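Local coordinates for biofilm-associated surface protein (Staphylococcus aureus, PDB 7C7U) that probably acts as a calcium-binding, cell wall-anchored switch that modulates functional amyloid and biofilm formation, at residues 359-364 and 384-389; 259-264 and 336-341; 164-169 and 180-185. All coordinates share one frame; numbering follows the deposited sequence.

Interaction 1 of 3, residues 359-364 and 384-389. With CA (calcium ion), chain D.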
# COMPACT_ATOMS: atom_id res chain seq x y z
N LYS A 359 -6.66 2.71 -10.27
CA LYS A 359 -5.31 3.26 -10.18
C LYS A 359 -5.27 4.61 -10.86
O LYS A 359 -6.16 4.98 -11.62
CB LYS A 359 -4.25 2.32 -10.77
CG LYS A 359 -4.41 1.96 -12.23
CD LYS A 359 -3.25 1.07 -12.69
CE LYS A 359 -2.56 1.65 -13.93
NZ LYS A 359 -1.44 2.63 -13.63
N GLU A 360 -4.21 5.36 -10.54
CA GLU A 360 -3.95 6.61 -11.23
C GLU A 360 -2.48 6.97 -11.05
O GLU A 360 -1.97 6.96 -9.93
CB GLU A 360 -4.84 7.75 -10.72
CG GLU A 360 -4.94 8.88 -11.74
CD GLU A 360 -5.91 9.99 -11.36
OE1 GLU A 360 -6.59 9.89 -10.32
OE2 GLU A 360 -5.98 10.99 -12.10
N ASP A 361 -1.82 7.30 -12.15
CA ASP A 361 -0.44 7.76 -12.14
C ASP A 361 -0.37 9.27 -12.25
O ASP A 361 -1.09 9.87 -13.06
CB ASP A 361 0.33 7.15 -13.31
CG ASP A 361 0.53 5.67 -13.16
OD1 ASP A 361 0.73 5.22 -12.01
OD2 ASP A 361 0.47 4.96 -14.18
N PHE A 362 0.51 9.89 -11.46
CA PHE A 362 0.80 11.31 -11.59
C PHE A 362 2.29 11.48 -11.86
O PHE A 362 3.12 10.77 -11.29
CB PHE A 362 0.40 12.09 -10.34
CG PHE A 362 -1.04 11.84 -9.93
CD1 PHE A 362 -1.36 10.75 -9.14
CD2 PHE A 362 -2.05 12.66 -10.37
CE1 PHE A 362 -2.69 10.49 -8.77
CE2 PHE A 362 -3.38 12.41 -10.01
CZ PHE A 362 -3.69 11.33 -9.21
N THR A 363 2.62 12.41 -12.75
CA THR A 363 4.01 12.58 -13.17
C THR A 363 4.49 13.97 -12.83
O THR A 363 3.70 14.91 -12.71
CB THR A 363 4.17 12.29 -14.67
OG1 THR A 363 3.20 13.03 -15.40
CG2 THR A 363 3.96 10.80 -14.93
N PHE A 364 5.82 14.08 -12.63
CA PHE A 364 6.48 15.30 -12.18
C PHE A 364 7.82 15.41 -12.90
O PHE A 364 8.35 14.42 -13.41
CB PHE A 364 6.72 15.31 -10.68
CG PHE A 364 5.52 14.88 -9.89
CD1 PHE A 364 5.24 13.53 -9.73
CD2 PHE A 364 4.65 15.82 -9.38
CE1 PHE A 364 4.10 13.12 -9.03
CE2 PHE A 364 3.52 15.42 -8.68
CZ PHE A 364 3.25 14.07 -8.51
N THR A 384 7.24 9.55 -11.09
CA THR A 384 5.88 9.04 -11.19
C THR A 384 5.39 8.68 -9.79
O THR A 384 6.06 7.93 -9.08
CB THR A 384 5.80 7.79 -12.09
OG1 THR A 384 6.05 8.13 -13.46
CG2 THR A 384 4.38 7.17 -12.04
N LEU A 385 4.21 9.19 -9.41
CA LEU A 385 3.50 8.73 -8.21
C LEU A 385 2.38 7.79 -8.66
O LEU A 385 1.44 8.21 -9.34
CB LEU A 385 2.95 9.90 -7.40
CG LEU A 385 1.99 9.53 -6.22
CD1 LEU A 385 2.80 8.93 -5.09
CD2 LEU A 385 1.24 10.75 -5.77
N ALA A 386 2.54 6.49 -8.36
CA ALA A 386 1.63 5.43 -8.80
C ALA A 386 0.67 5.11 -7.64
O ALA A 386 0.98 4.31 -6.77
CB ALA A 386 2.40 4.19 -9.23
N LEU A 387 -0.45 5.81 -7.61
CA LEU A 387 -1.49 5.54 -6.62
C LEU A 387 -2.36 4.37 -7.07
O LEU A 387 -2.71 4.25 -8.26
CB LEU A 387 -2.35 6.78 -6.40
CG LEU A 387 -1.63 7.97 -5.81
CD1 LEU A 387 -2.60 9.09 -5.46
CD2 LEU A 387 -0.80 7.54 -4.59
N GLN A 388 -2.75 3.53 -6.12
CA GLN A 388 -3.50 2.32 -6.43
C GLN A 388 -4.52 2.03 -5.33
O GLN A 388 -4.24 2.25 -4.15
CB GLN A 388 -2.52 1.16 -6.58
CG GLN A 388 -3.04 -0.03 -7.31
CD GLN A 388 -1.91 -0.95 -7.72
OE1 GLN A 388 -1.10 -0.63 -8.59
NE2 GLN A 388 -1.82 -2.10 -7.05
N ASP A 389 -5.71 1.58 -5.73
CA ASP A 389 -6.76 1.10 -4.81
C ASP A 389 -7.14 -0.27 -5.36
O ASP A 389 -8.16 -0.41 -6.04
CB ASP A 389 -7.93 2.07 -4.75
CG ASP A 389 -9.03 1.65 -3.73
OD1 ASP A 389 -8.88 0.63 -3.05
OD2 ASP A 389 -10.03 2.38 -3.64
CA CA D . -8.08 -0.32 -1.08
O HOH W 1 -0.79 3.74 -10.39
O HOH W 2 -0.06 1.30 -10.82
O HOH W 3 -5.93 -1.49 -1.85
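Phe362 lays its ring against Leu387, with CE1 3.6 Å from Leu387 CD1. The methyl approaches the ring obliquely. Phe362 CG stands anti to its own carbonyl carbon (chi1 -52°), which carries the ring along the sheet surface toward Leu387. Phe364 crosses Leu385 in a similar way: its ring edge meets Leu385 CB, with CE1 3.8 Å from that carbon. The two strands form an antiparallel hairpin. Glu360 pairs with Leu387 and Phe362 with Leu385 as hydrogen-bonded pairs, each through two backbone bonds. The shortest is Leu385 N to Phe362 O at 2.7 Å, with the donor in the carbonyl plane. The bond from Leu387 N to Glu360 O is more bent, 137° at the hydrogen.

On the face bearing Lys359, Asp361 and Ala386, two waters sit among the polar ends. Asp361 OD1 lies 3.4 Å from Ala386 CB. Its other oxygen, OD2, makes a salt bridge to Lys359 NZ at 3.1 Å within the strand. One water lies 2.7 Å from Asp361 OD1 and 2.9 Å from Leu387 O. The other donates to Gln388 OE1, and Gln388 NE2 hydrogen-bonds to Met21 O. Thr363 and Thr384 lie side by side, and the Thr384 hydroxyl hydrogen-bonds to Gly185 O.

Just past the strand, Asp389 OD1 binds a calcium ion at 2.3 Å. Asp391, Asp393, Leu395 and Glu400 complete the protein ligands, in an arrangement consistent with an EF-hand-like loop. In its four-stranded antiparallel sheet, strand 381-388 is outermost and strand 359-369 has strand 252-257 on its other side. Phe364 and Leu385 pack on strands 210-220 and 228-237 of the five-stranded sheet.

Interaction 2 of 3, residues 259-264 and 336-341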
# COMPACT_ATOMS: atom_id res chain seq x y z
N LYS A 259 -0.93 18.28 -13.27
CA LYS A 259 -2.12 19.14 -13.22
C LYS A 259 -3.30 18.47 -12.48
O LYS A 259 -4.11 19.16 -11.85
CB LYS A 259 -2.51 19.55 -14.63
CG LYS A 259 -2.92 18.40 -15.53
CD LYS A 259 -3.22 18.90 -16.95
CE LYS A 259 -3.74 17.77 -17.83
NZ LYS A 259 -5.01 17.22 -17.24
N ASP A 260 -3.43 17.14 -12.56
CA ASP A 260 -4.56 16.50 -11.89
C ASP A 260 -4.45 16.48 -10.37
O ASP A 260 -5.44 16.19 -9.70
CB ASP A 260 -4.75 15.06 -12.38
CG ASP A 260 -5.22 15.00 -13.81
OD1 ASP A 260 -5.83 15.99 -14.26
OD2 ASP A 260 -4.99 13.98 -14.48
N LEU A 261 -3.28 16.76 -9.81
CA LEU A 261 -3.19 16.88 -8.36
C LEU A 261 -3.59 18.26 -7.87
O LEU A 261 -3.86 18.42 -6.68
CB LEU A 261 -1.77 16.55 -7.89
CG LEU A 261 -1.44 15.07 -7.82
CD1 LEU A 261 -0.02 14.84 -7.35
CD2 LEU A 261 -2.45 14.38 -6.88
N LEU A 262 -3.64 19.24 -8.76
CA LEU A 262 -3.86 20.62 -8.32
C LEU A 262 -5.10 20.83 -7.46
O LEU A 262 -5.02 21.60 -6.49
CB LEU A 262 -3.91 21.54 -9.55
CG LEU A 262 -2.64 21.63 -10.40
CD1 LEU A 262 -2.71 22.87 -11.27
CD2 LEU A 262 -1.37 21.63 -9.55
N PRO A 263 -6.26 20.19 -7.73
CA PRO A 263 -7.42 20.35 -6.81
C PRO A 263 -7.17 19.87 -5.39
O PRO A 263 -7.97 20.18 -4.49
CB PRO A 263 -8.51 19.50 -7.48
CG PRO A 263 -8.14 19.45 -8.92
CD PRO A 263 -6.62 19.44 -8.95
N TYR A 264 -6.13 19.09 -5.15
CA TYR A 264 -5.86 18.54 -3.83
C TYR A 264 -4.71 19.22 -3.12
O TYR A 264 -4.37 18.81 -2.01
CB TYR A 264 -5.57 17.04 -3.95
CG TYR A 264 -6.66 16.33 -4.69
CD1 TYR A 264 -7.80 15.90 -4.02
CD2 TYR A 264 -6.58 16.11 -6.06
CE1 TYR A 264 -8.81 15.26 -4.69
CE2 TYR A 264 -7.59 15.47 -6.74
CZ TYR A 264 -8.71 15.04 -6.04
OH TYR A 264 -9.73 14.40 -6.69
N ASN A 336 -6.97 9.68 0.20
CA ASN A 336 -7.94 8.71 -0.29
C ASN A 336 -9.04 9.35 -1.13
O ASN A 336 -9.83 8.62 -1.74
CB ASN A 336 -8.55 7.95 0.90
CG ASN A 336 -7.57 6.99 1.54
OD1 ASN A 336 -6.78 6.35 0.84
ND2 ASN A 336 -7.60 6.87 2.87
N ASN A 337 -9.11 10.68 -1.18
CA ASN A 337 -10.12 11.38 -1.96
C ASN A 337 -9.73 11.58 -3.43
O ASN A 337 -10.54 12.10 -4.20
CB ASN A 337 -10.39 12.77 -1.36
CG ASN A 337 -11.06 12.70 -0.01
OD1 ASN A 337 -10.61 13.30 0.96
ND2 ASN A 337 -12.15 11.94 0.06
N ILE A 338 -8.53 11.18 -3.84
CA ILE A 338 -8.10 11.49 -5.20
C ILE A 338 -8.65 10.48 -6.19
O ILE A 338 -9.26 10.84 -7.20
CB ILE A 338 -6.56 11.57 -5.28
CG1 ILE A 338 -6.01 12.63 -4.32
CG2 ILE A 338 -6.15 11.85 -6.73
CD1 ILE A 338 -4.48 12.55 -4.12
N LEU A 339 -8.43 9.19 -5.94
CA LEU A 339 -8.97 8.18 -6.83
C LEU A 339 -10.48 8.06 -6.72
O LEU A 339 -11.13 7.56 -7.64
CB LEU A 339 -8.31 6.82 -6.59
CG LEU A 339 -6.99 6.52 -7.32
CD1 LEU A 339 -5.92 7.60 -7.12
CD2 LEU A 339 -6.49 5.14 -6.89
N THR A 340 -11.06 8.54 -5.62
CA THR A 340 -12.51 8.56 -5.49
C THR A 340 -13.11 9.84 -6.06
O THR A 340 -14.28 10.13 -5.79
CB THR A 340 -12.92 8.41 -4.02
OG1 THR A 340 -12.46 9.53 -3.27
CG2 THR A 340 -12.33 7.14 -3.43
N LYS A 341 -12.35 10.64 -6.81
CA LYS A 341 -12.98 11.78 -7.46
C LYS A 341 -14.09 11.25 -8.36
O LYS A 341 -13.97 10.16 -8.93
CB LYS A 341 -11.97 12.60 -8.26
CG LYS A 341 -12.56 13.88 -8.84
CD LYS A 341 -11.67 14.52 -9.89
CE LYS A 341 -11.85 13.86 -11.24
NZ LYS A 341 -11.43 14.76 -12.36
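Tyr264 meets Ile338 with the face of its ring. Its CB points toward segment 336-341. CG is 3.8 Å from Ile338 CG1. That methylene sits over the ring centre, 3.6 Å from the centroid and 7° off the ring normal, a clear CH-pi contact. CD1 also touches Ile338 CG1, and CE2 has Ile338 CG2 at 3.9 Å. CE1 comes near Asn337 O, and CZ lies 3.7 Å from Ile338 CA. At the tip, OH is 3.3 Å from Lys341 CB, and the lysine chain crosses the tyrosine at about a right angle. Pro263 CB lies over the opposite ring face, toward the rim.

Ile338 CD1 reaches on to Leu261 CD2 at 3.9 Å, so the isoleucine touches both Tyr264 and Leu261. Ile338 also begins a type I turn to Lys341, closed by a bond from Lys341 N to Ile338 O.

The 3-10 segment links strands 252-257 and 265-272. The turn belongs to the long connection from strand 323-331 to strand 359-369. Leu261 and Ile338 both rest on Phe362 of strand 359-369, while Tyr264 also touches Leu331 of strand 323-331.

Interaction 3 of 3, residues 164-169 and 180-185. With CA (calcium ion), chain C.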
# COMPACT_ATOMS: atom_id res chain seq x y z
N ASN A 164 5.60 5.06 -18.10
CA ASN A 164 6.25 5.17 -16.79
C ASN A 164 7.33 4.11 -16.61
O ASN A 164 7.31 3.04 -17.23
CB ASN A 164 5.21 5.04 -15.66
CG ASN A 164 3.99 5.91 -15.91
OD1 ASN A 164 3.01 5.45 -16.47
ND2 ASN A 164 4.07 7.18 -15.54
N HIS A 165 8.30 4.43 -15.74
CA HIS A 165 9.27 3.44 -15.31
C HIS A 165 9.52 3.62 -13.82
O HIS A 165 9.30 4.69 -13.25
CB HIS A 165 10.60 3.49 -16.11
CG HIS A 165 11.24 4.85 -16.22
ND1 HIS A 165 11.85 5.47 -15.15
CD2 HIS A 165 11.44 5.66 -17.29
CE1 HIS A 165 12.37 6.62 -15.55
NE2 HIS A 165 12.13 6.76 -16.84
N GLN A 166 9.95 2.55 -13.19
CA GLN A 166 10.34 2.58 -11.79
C GLN A 166 11.50 1.62 -11.59
O GLN A 166 11.55 0.56 -12.22
CB GLN A 166 9.14 2.21 -10.89
CG GLN A 166 9.39 2.34 -9.41
CD GLN A 166 8.26 1.73 -8.59
OE1 GLN A 166 7.77 0.65 -8.92
NE2 GLN A 166 7.84 2.42 -7.54
N VAL A 167 12.41 1.98 -10.70
CA VAL A 167 13.54 1.13 -10.35
C VAL A 167 13.69 1.17 -8.83
O VAL A 167 13.41 2.19 -8.19
CB VAL A 167 14.83 1.57 -11.10
CG1 VAL A 167 15.32 2.94 -10.62
CG2 VAL A 167 15.91 0.53 -10.98
N PHE A 168 14.09 0.05 -8.25
CA PHE A 168 14.31 -0.01 -6.82
C PHE A 168 15.07 -1.30 -6.50
O PHE A 168 15.17 -2.21 -7.32
CB PHE A 168 12.99 0.04 -6.03
CG PHE A 168 11.97 -0.97 -6.48
CD1 PHE A 168 11.12 -0.68 -7.55
CD2 PHE A 168 11.81 -2.18 -5.82
CE1 PHE A 168 10.16 -1.59 -7.98
CE2 PHE A 168 10.84 -3.10 -6.23
CZ PHE A 168 10.02 -2.81 -7.31
N VAL A 169 15.59 -1.34 -5.28
CA VAL A 169 16.14 -2.55 -4.70
C VAL A 169 15.03 -3.26 -3.94
O VAL A 169 14.32 -2.64 -3.14
CB VAL A 169 17.34 -2.23 -3.78
CG1 VAL A 169 17.82 -3.48 -3.05
CG2 VAL A 169 18.47 -1.61 -4.59
N THR A 180 14.79 3.82 0.60
CA THR A 180 15.73 4.82 0.11
C THR A 180 16.28 4.51 -1.28
O THR A 180 16.94 5.37 -1.87
CB THR A 180 16.89 4.97 1.09
OG1 THR A 180 17.43 3.68 1.39
CG2 THR A 180 16.41 5.60 2.38
N SER A 181 16.00 3.33 -1.82
CA SER A 181 16.53 2.96 -3.13
C SER A 181 15.63 3.39 -4.28
O SER A 181 16.07 3.35 -5.44
CB SER A 181 16.72 1.44 -3.21
OG SER A 181 15.47 0.79 -3.34
N GLU A 182 14.40 3.81 -3.99
CA GLU A 182 13.36 3.91 -5.00
C GLU A 182 13.53 5.14 -5.88
O GLU A 182 13.78 6.25 -5.41
CB GLU A 182 11.99 3.93 -4.32
CG GLU A 182 10.83 3.91 -5.31
CD GLU A 182 9.59 4.61 -4.78
OE1 GLU A 182 9.37 4.60 -3.54
OE2 GLU A 182 8.83 5.16 -5.61
N SER A 183 13.37 4.92 -7.18
CA SER A 183 13.36 6.02 -8.12
C SER A 183 12.35 5.70 -9.20
O SER A 183 12.05 4.53 -9.45
CB SER A 183 14.74 6.22 -8.74
OG SER A 183 14.89 7.52 -9.21
N SER A 184 11.82 6.73 -9.84
CA SER A 184 10.81 6.53 -10.88
C SER A 184 11.01 7.60 -11.95
O SER A 184 12.00 8.34 -11.92
CB SER A 184 9.39 6.55 -10.30
OG SER A 184 9.07 7.78 -9.64
N GLY A 185 10.07 7.67 -12.89
CA GLY A 185 10.12 8.62 -13.98
C GLY A 185 9.26 8.16 -15.16
O GLY A 185 8.39 7.30 -15.02
CA CA C . 1.40 4.95 -18.39
O HOH W 4 0.74 3.72 -20.34
O HOH W 5 0.18 5.62 -16.43
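His165 lies flat over Gly185, with the glycine carbonyl carbon 3.5 Å above the ring plane and over its centre. His165 CG sits between its backbone N and carbonyl carbon (chi1 51°), which turns the ring across the neighbouring strand. CE1 comes 3.4 Å from Gly185 CA. His165 N bonds to Gly185 O at 3.0 Å. The return bond from Gly185 N is weak. Val167 and Ser183 make two bonds of 2.9 Å, and the one from Val167 N to Ser183 O is almost straight at 177°.

These are the hydrogen-bonded pairs of an antiparallel ladder, in which strands 163-171 and 183-187 belong to a large mixed sheet. Strand 163-171 also pairs with strands 70-76 and 176-178. Where the ladder ends, a side chain takes over: Val169 N donates to Ser181 OG at 2.9 Å. Ser181 OG in turn bonds to Val178 O. On the face of Gln166 and Ser184, Gln166 NE2 makes a weak bond to Glu182 OE2 at 3.5 Å, the amide and carboxylate planes perpendicular. Tyr26 OH holds the other oxygen of Glu182.

Farther out, Ser184 OG bonds to Thr384, and Ser183 OG to Ser214. Asn164 OD1 binds a calcium ion at 2.6 Å, together with Asp77, Asn161, Lys162 and two waters. Asn164 ND2 bonds to Thr384 OG1, holding the amide from its other end.

From the N terminus, the three contacts follow in series, with no nesting or crossing. Interaction 3 closes first, over ten intervening residues, within the large mixed sheet. Interaction 2 then closes a 71-residue excursion that includes strands of the five-stranded sheet. Interaction 1 comes last and closes a hairpin over 19 residues. It is the common neighbour of the other two. It meets interaction 3 through polar contacts at Thr384. Interaction 2 packs on the aromatic face of the hairpin, while the Thr384 side chain lies on the other face. Interactions 2 and 3 do not touch; their nearest atoms are about 11 Å apart. The hairpin thus connects the mixed sheet with the loops around 259-264 and 336-341.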